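PDB 6KTY: flagellar hook-associated protein 2 from Bdellovibrio bacteriovorus, which probably caps the tip of the growing flagellar filament, helping flagellin monomers polymerise there and keeping them from leaking out. Local coordinates for residues 102-105 with 111-114; 153-156 with 161-164. One frame throughout, in Å; residues are numbered along the deposited sequence.

Interaction 1. Residues 102-105 with 111-114; sequences VVED and NPFK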
ATOM      1  N   VAL A 102      -2.956 -21.293  21.266  1.00 26.10           N
ATOM      2  CA  VAL A 102      -3.988 -20.520  21.977  1.00 25.97           C
ATOM      3  C   VAL A 102      -3.658 -19.037  21.804  1.00 27.26           C
ATOM      4  O   VAL A 102      -2.545 -18.628  22.059  1.00 27.71           O
ATOM      5  CB  VAL A 102      -4.053 -20.888  23.460  1.00 26.99           C
ATOM      6  CG1 VAL A 102      -5.002 -19.974  24.195  1.00 26.08           C
ATOM      7  CG2 VAL A 102      -4.445 -22.382  23.613  1.00 26.60           C
ATOM      8  N   VAL A 103      -4.626 -18.255  21.350  1.00 27.55           N
ATOM      9  CA  VAL A 103      -4.413 -16.838  21.148  1.00 28.86           C
ATOM     10  C   VAL A 103      -5.282 -16.080  22.153  1.00 30.32           C
ATOM     11  O   VAL A 103      -6.218 -16.654  22.730  1.00 29.03           O
ATOM     12  CB  VAL A 103      -4.697 -16.421  19.673  1.00 29.19           C
ATOM     13  CG1 VAL A 103      -3.795 -17.186  18.688  1.00 29.03           C
ATOM     14  CG2 VAL A 103      -6.174 -16.584  19.326  1.00 30.15           C
ATOM     15  N   GLU A 104      -4.947 -14.810  22.371  1.00 32.24           N
ATOM     16  CA  GLU A 104      -5.714 -13.934  23.230  1.00 34.60           C
ATOM     17  C   GLU A 104      -6.401 -12.876  22.365  1.00 35.53           C
ATOM     18  O   GLU A 104      -5.741 -12.163  21.604  1.00 37.88           O
ATOM     19  CB  GLU A 104      -4.799 -13.270  24.253  1.00 36.93           C
ATOM     20  CG  GLU A 104      -5.563 -12.727  25.417  1.00 41.63           C
ATOM     21  CD  GLU A 104      -4.701 -12.373  26.615  1.00 46.30           C
ATOM     22  OE1 GLU A 104      -5.286 -11.872  27.603  1.00 51.13           O
ATOM     23  OE2 GLU A 104      -3.471 -12.612  26.571  1.00 45.38           O
ATOM     24  N   ASP A 105      -7.723 -12.806  22.456  1.00 35.22           N
ATOM     25  CA  ASP A 105      -8.517 -11.877  21.680  1.00 36.59           C
ATOM     26  C   ASP A 105      -9.346 -11.030  22.615  1.00 39.27           C
ATOM     27  O   ASP A 105     -10.333 -11.502  23.193  1.00 39.96           O
ATOM     28  CB  ASP A 105      -9.428 -12.627  20.711  1.00 35.38           C
ATOM     29  CG  ASP A 105     -10.379 -11.700  19.923  1.00 35.85           C
ATOM     30  OD1 ASP A 105     -10.235 -10.459  19.926  1.00 35.02           O
ATOM     31  OD2 ASP A 105     -11.301 -12.243  19.304  1.00 35.91           O
ATOM     32  N   ASN A 111     -13.393 -13.121  28.399  1.00 40.66           N
ATOM     33  CA  ASN A 111     -13.142 -14.436  27.804  1.00 37.60           C
ATOM     34  C   ASN A 111     -12.201 -14.308  26.620  1.00 36.25           C
ATOM     35  O   ASN A 111     -12.581 -14.542  25.476  1.00 34.08           O
ATOM     36  CB  ASN A 111     -14.460 -15.078  27.381  1.00 37.88           C
ATOM     37  CG  ASN A 111     -15.404 -15.303  28.567  1.00 41.45           C
ATOM     38  OD1 ASN A 111     -15.109 -16.094  29.457  1.00 40.20           O
ATOM     39  ND2 ASN A 111     -16.543 -14.628  28.560  1.00 43.49           N
ATOM     40  N   PRO A 112     -10.956 -13.925  26.899  1.00 35.87           N
ATOM     41  CA  PRO A 112     -10.063 -13.563  25.829  1.00 35.84           C
ATOM     42  C   PRO A 112      -9.376 -14.761  25.149  1.00 33.48           C
ATOM     43  O   PRO A 112      -8.956 -14.636  23.991  1.00 34.67           O
ATOM     44  CB  PRO A 112      -9.049 -12.664  26.537  1.00 37.62           C
ATOM     45  CG  PRO A 112      -8.959 -13.182  27.900  1.00 37.68           C
ATOM     46  CD  PRO A 112     -10.292 -13.844  28.207  1.00 37.07           C
ATOM     47  N   PHE A 113      -9.308 -15.924  25.796  1.00 30.86           N
ATOM     48  CA  PHE A 113      -8.448 -17.001  25.269  1.00 29.20           C
ATOM     49  C   PHE A 113      -9.187 -17.860  24.245  1.00 27.38           C
ATOM     50  O   PHE A 113     -10.295 -18.319  24.502  1.00 28.65           O
ATOM     51  CB  PHE A 113      -7.868 -17.865  26.392  1.00 27.86           C
ATOM     52  CG  PHE A 113      -6.923 -17.120  27.298  1.00 29.61           C
ATOM     53  CD1 PHE A 113      -5.585 -16.961  26.956  1.00 30.97           C
ATOM     54  CD2 PHE A 113      -7.367 -16.582  28.495  1.00 30.94           C
ATOM     55  CE1 PHE A 113      -4.700 -16.288  27.813  1.00 32.88           C
ATOM     56  CE2 PHE A 113      -6.498 -15.891  29.332  1.00 35.23           C
ATOM     57  CZ  PHE A 113      -5.166 -15.740  28.987  1.00 34.02           C
ATOM     58  N   LYS A 114      -8.580 -18.048  23.075  1.00 26.24           N
ATOM     59  CA  LYS A 114      -9.168 -18.875  22.019  1.00 24.58           C
ATOM     60  C   LYS A 114      -8.224 -19.881  21.434  1.00 23.52           C
ATOM     61  O   LYS A 114      -7.007 -19.623  21.321  1.00 23.66           O
ATOM     62  CB  LYS A 114      -9.727 -17.985  20.932  1.00 26.48           C
ATOM     63  CG  LYS A 114     -10.919 -17.196  21.401  1.00 25.12           C
ATOM     64  CD  LYS A 114     -11.311 -16.202  20.372  1.00 26.38           C
ATOM     65  CE  LYS A 114     -12.489 -15.366  20.876  1.00 28.20           C
ATOM     66  NZ  LYS A 114     -13.015 -14.421  19.871  1.00 29.69           N
TER
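Glu-104 lays its extended side chain alongside the Phe-113 ring, both pointing the same way. Its carboxylate carbon CD is 4.1 Å from Phe-113 CE1, and the carboxylate and ring planes are 22° apart. CG of Glu-104 also rests on Pro-112, 3.7 Å from CB of that ring. The carboxylate itself lies beside the phenyl and proline rings; OE1 also has a long, weak ion pair with Arg-106. Val-102 meets the same phenyl group at its edge, with CG1 4.1 Å from Phe-113 CD1. CG1 lies anti to the backbone N (chi1 173°), which brings that methyl to the ring.

On the other face of the sheet, the Lys-114 chain, extended beyond CG, crosses to bring NZ to Asp-105. There NZ forms a salt bridge with Asp-105 OD2 at 2.8 Å. The ammonium meets the anti side of that oxygen, 28° out of the carboxylate plane. Asp-105 OD1 has other partners: N of Lys-107 in the turn and N of Glu-163 of a second subunit. Both carboxylate oxygens are therefore held, which should favour the charged acid.

The backbones form the turn end of an antiparallel beta hairpin. Val-103 and Lys-114 are a hydrogen-bonded pair, with Lys-114 N 2.8 Å from Val-103 O. Glu-104 and Phe-113 are the next, non-hydrogen-bonded pair. Beyond them Asp-105 N bonds Pro-112 O at 2.7 Å.

The hairpin joins strands 98-104 and 113-119, and 98-104 is the outermost strand of its four-stranded sheet within the chain. Helix 84-94 packs on the Val-102 and Phe-113 side through Leu-84, while Met-47 of strand 45-48 touches Val-103 and Lys-114.

Interaction 2. Residues 153-156 with 161-164; sequences AKVK and EIEL
Val-155 pushes its CG2 methyl against Ile-162, reaching CG1 at 3.7 Å. Both branches sit between their own backbone N and carbonyl carbon (chi1 -52° for Val-155). They meet on the face that carries Ala-153, Val-155, Ile-162 and Leu-164. The same valine methyl also meets Leu-164 CD1 at 4.1 Å, so it fits between the isoleucine and leucine side chains. Ala-153 adds only a small bump, its CB 4.3 Å from Leu-164 CB. Leu-172 covers Val-155 and Ile-162, and Phe-180 packs against Val-155 and Leu-164.

The two strands form an antiparallel beta hairpin, with 160-164 as an outermost strand of its five-stranded sheet within the chain. The axes of 153-156 and 161-164 come within 4.5 Å, and their directions differ by 145°. Val-155 and Ile-162 form a hydrogen-bonded pair, with both bonds nearly straight. The pair Ala-153 and Leu-164 is less even: Leu-164 N to Ala-153 O is sound, but the reverse bond is weak, with an N-H...O angle of 127°.

The opposite face carries long charged chains. Glu-161 leans across Lys-154, placing OE1 3.7 Å from the lysine CD. The groove between Glu-161 and Glu-163 is thus occupied by the aliphatic part of Lys-154. Its NZ stays 4.6 Å from Glu-161 OE1, so the opposite charges are near but not in contact. On the other side of Glu-161, the Lys-156 chain packs CG 3.9 Å from the glutamate CB. Glu-163 runs beside Lys-154, and its OE1 is bonded by Asn-152 ND2. A third subunit also reaches this strand: its Arg-106 packs on Glu-163 and its Glu-104 on Leu-164.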
ATOM      1  N   ALA A 153      -3.721 -19.213  -3.731  1.00 27.40           N
ATOM      2  CA  ALA A 153      -3.235 -17.883  -4.083  1.00 26.68           C
ATOM      3  C   ALA A 153      -3.866 -17.421  -5.382  1.00 27.24           C
ATOM      4  O   ALA A 153      -4.212 -18.223  -6.279  1.00 27.38           O
ATOM      5  CB  ALA A 153      -1.745 -17.854  -4.208  1.00 25.11           C
ATOM      6  N   LYS A 154      -4.057 -16.112  -5.474  1.00 27.01           N
ATOM      7  CA  LYS A 154      -4.503 -15.499  -6.707  1.00 28.26           C
ATOM      8  C   LYS A 154      -3.414 -14.532  -7.089  1.00 27.03           C
ATOM      9  O   LYS A 154      -3.040 -13.663  -6.288  1.00 27.11           O
ATOM     10  CB  LYS A 154      -5.830 -14.766  -6.533  1.00 28.66           C
ATOM     11  CG  LYS A 154      -7.024 -15.676  -6.237  1.00 32.78           C
ATOM     12  CD  LYS A 154      -8.266 -14.869  -5.948  1.00 33.77           C
ATOM     13  CE  LYS A 154      -9.495 -15.752  -5.766  1.00 37.77           C
ATOM     14  NZ  LYS A 154     -10.664 -14.879  -5.346  1.00 42.12           N
ATOM     15  N   VAL A 155      -2.866 -14.719  -8.282  1.00 27.74           N
ATOM     16  CA  VAL A 155      -1.864 -13.840  -8.806  1.00 28.48           C
ATOM     17  C   VAL A 155      -2.160 -13.470 -10.237  1.00 28.58           C
ATOM     18  O   VAL A 155      -2.732 -14.255 -10.982  1.00 31.03           O
ATOM     19  CB  VAL A 155      -0.481 -14.475  -8.721  1.00 29.20           C
ATOM     20  CG1 VAL A 155      -0.252 -14.949  -7.266  1.00 30.32           C
ATOM     21  CG2 VAL A 155      -0.356 -15.621  -9.692  1.00 33.67           C
ATOM     22  N   LYS A 156      -1.733 -12.297 -10.639  1.00 27.41           N
ATOM     23  CA  LYS A 156      -1.852 -11.918 -12.021  1.00 28.41           C
ATOM     24  C   LYS A 156      -0.492 -11.925 -12.696  1.00 28.63           C
ATOM     25  O   LYS A 156       0.469 -11.333 -12.194  1.00 28.73           O
ATOM     26  CB  LYS A 156      -2.499 -10.551 -12.164  1.00 28.71           C
ATOM     27  CG  LYS A 156      -3.950 -10.479 -11.642  1.00 30.07           C
ATOM     28  CD  LYS A 156      -4.552  -9.087 -11.922  1.00 34.90           C
ATOM     29  CE  LYS A 156      -6.068  -9.079 -11.586  1.00 37.50           C
ATOM     30  NZ  LYS A 156      -6.708  -7.744 -11.680  1.00 37.30           N
ATOM     31  N   GLU A 161      -5.341 -13.202 -14.123  1.00 30.93           N
ATOM     32  CA  GLU A 161      -5.419 -13.774 -12.783  1.00 31.14           C
ATOM     33  C   GLU A 161      -5.454 -15.302 -12.891  1.00 31.21           C
ATOM     34  O   GLU A 161      -6.283 -15.842 -13.580  1.00 32.25           O
ATOM     35  CB  GLU A 161      -6.656 -13.259 -12.007  1.00 32.04           C
ATOM     36  CG  GLU A 161      -6.749 -13.867 -10.628  1.00 34.18           C
ATOM     37  CD  GLU A 161      -7.860 -13.292  -9.784  1.00 41.44           C
ATOM     38  OE1 GLU A 161      -8.791 -14.053  -9.470  1.00 42.55           O
ATOM     39  OE2 GLU A 161      -7.797 -12.088  -9.459  1.00 44.94           O
ATOM     40  N   ILE A 162      -4.490 -15.967 -12.264  1.00 30.22           N
ATOM     41  CA  ILE A 162      -4.468 -17.409 -12.176  1.00 30.82           C
ATOM     42  C   ILE A 162      -4.368 -17.808 -10.709  1.00 29.69           C
ATOM     43  O   ILE A 162      -4.054 -16.972  -9.836  1.00 28.28           O
ATOM     44  CB  ILE A 162      -3.317 -18.017 -12.991  1.00 31.76           C
ATOM     45  CG1 ILE A 162      -1.954 -17.594 -12.432  1.00 31.26           C
ATOM     46  CG2 ILE A 162      -3.454 -17.628 -14.468  1.00 32.36           C
ATOM     47  CD1 ILE A 162      -0.812 -18.251 -13.111  1.00 34.66           C
ATOM     48  N   GLU A 163      -4.669 -19.069 -10.441  1.00 29.52           N
ATOM     49  CA  GLU A 163      -4.637 -19.593  -9.098  1.00 29.11           C
ATOM     50  C   GLU A 163      -3.492 -20.575  -8.906  1.00 28.95           C
ATOM     51  O   GLU A 163      -3.235 -21.457  -9.763  1.00 30.45           O
ATOM     52  CB  GLU A 163      -5.994 -20.251  -8.754  1.00 29.52           C
ATOM     53  CG  GLU A 163      -7.052 -19.204  -8.566  1.00 32.48           C
ATOM     54  CD  GLU A 163      -8.412 -19.720  -8.113  1.00 36.70           C
ATOM     55  OE1 GLU A 163      -8.543 -20.862  -7.638  1.00 39.25           O
ATOM     56  OE2 GLU A 163      -9.361 -18.924  -8.211  1.00 42.38           O
ATOM     57  N   LEU A 164      -2.822 -20.431  -7.772  1.00 28.08           N
ATOM     58  CA  LEU A 164      -1.734 -21.313  -7.377  1.00 28.92           C
ATOM     59  C   LEU A 164      -2.052 -21.962  -6.009  1.00 29.20           C
ATOM     60  O   LEU A 164      -2.661 -21.347  -5.133  1.00 29.33           O
ATOM     61  CB  LEU A 164      -0.417 -20.559  -7.302  1.00 28.77           C
ATOM     62  CG  LEU A 164      -0.050 -19.685  -8.518  1.00 31.20           C
ATOM     63  CD1 LEU A 164       1.284 -19.051  -8.280  1.00 32.58           C
ATOM     64  CD2 LEU A 164      -0.007 -20.512  -9.771  1.00 32.75           C
TER

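Overall arrangement
Interaction 1 comes first along the chain and closes before interaction 2 opens. Their centres are about 33 Å apart, their nearest atoms about 23 Å, and they lie on opposite sides of the chain's centre. Each is an antiparallel hairpin, but in a different sheet: 102-105 with 111-114 belongs to the four-stranded sheet, 153-156 with 161-164 to the five-stranded one. Within one chain they do not touch. Between subunits they do, through packing and hydrogen bonding. Hairpins on opposite sides of the chain's centre thus meet in the crystallised four-chain assembly. This chain is one piece of the longer cap protein FliD, which probably works as a homopentamer.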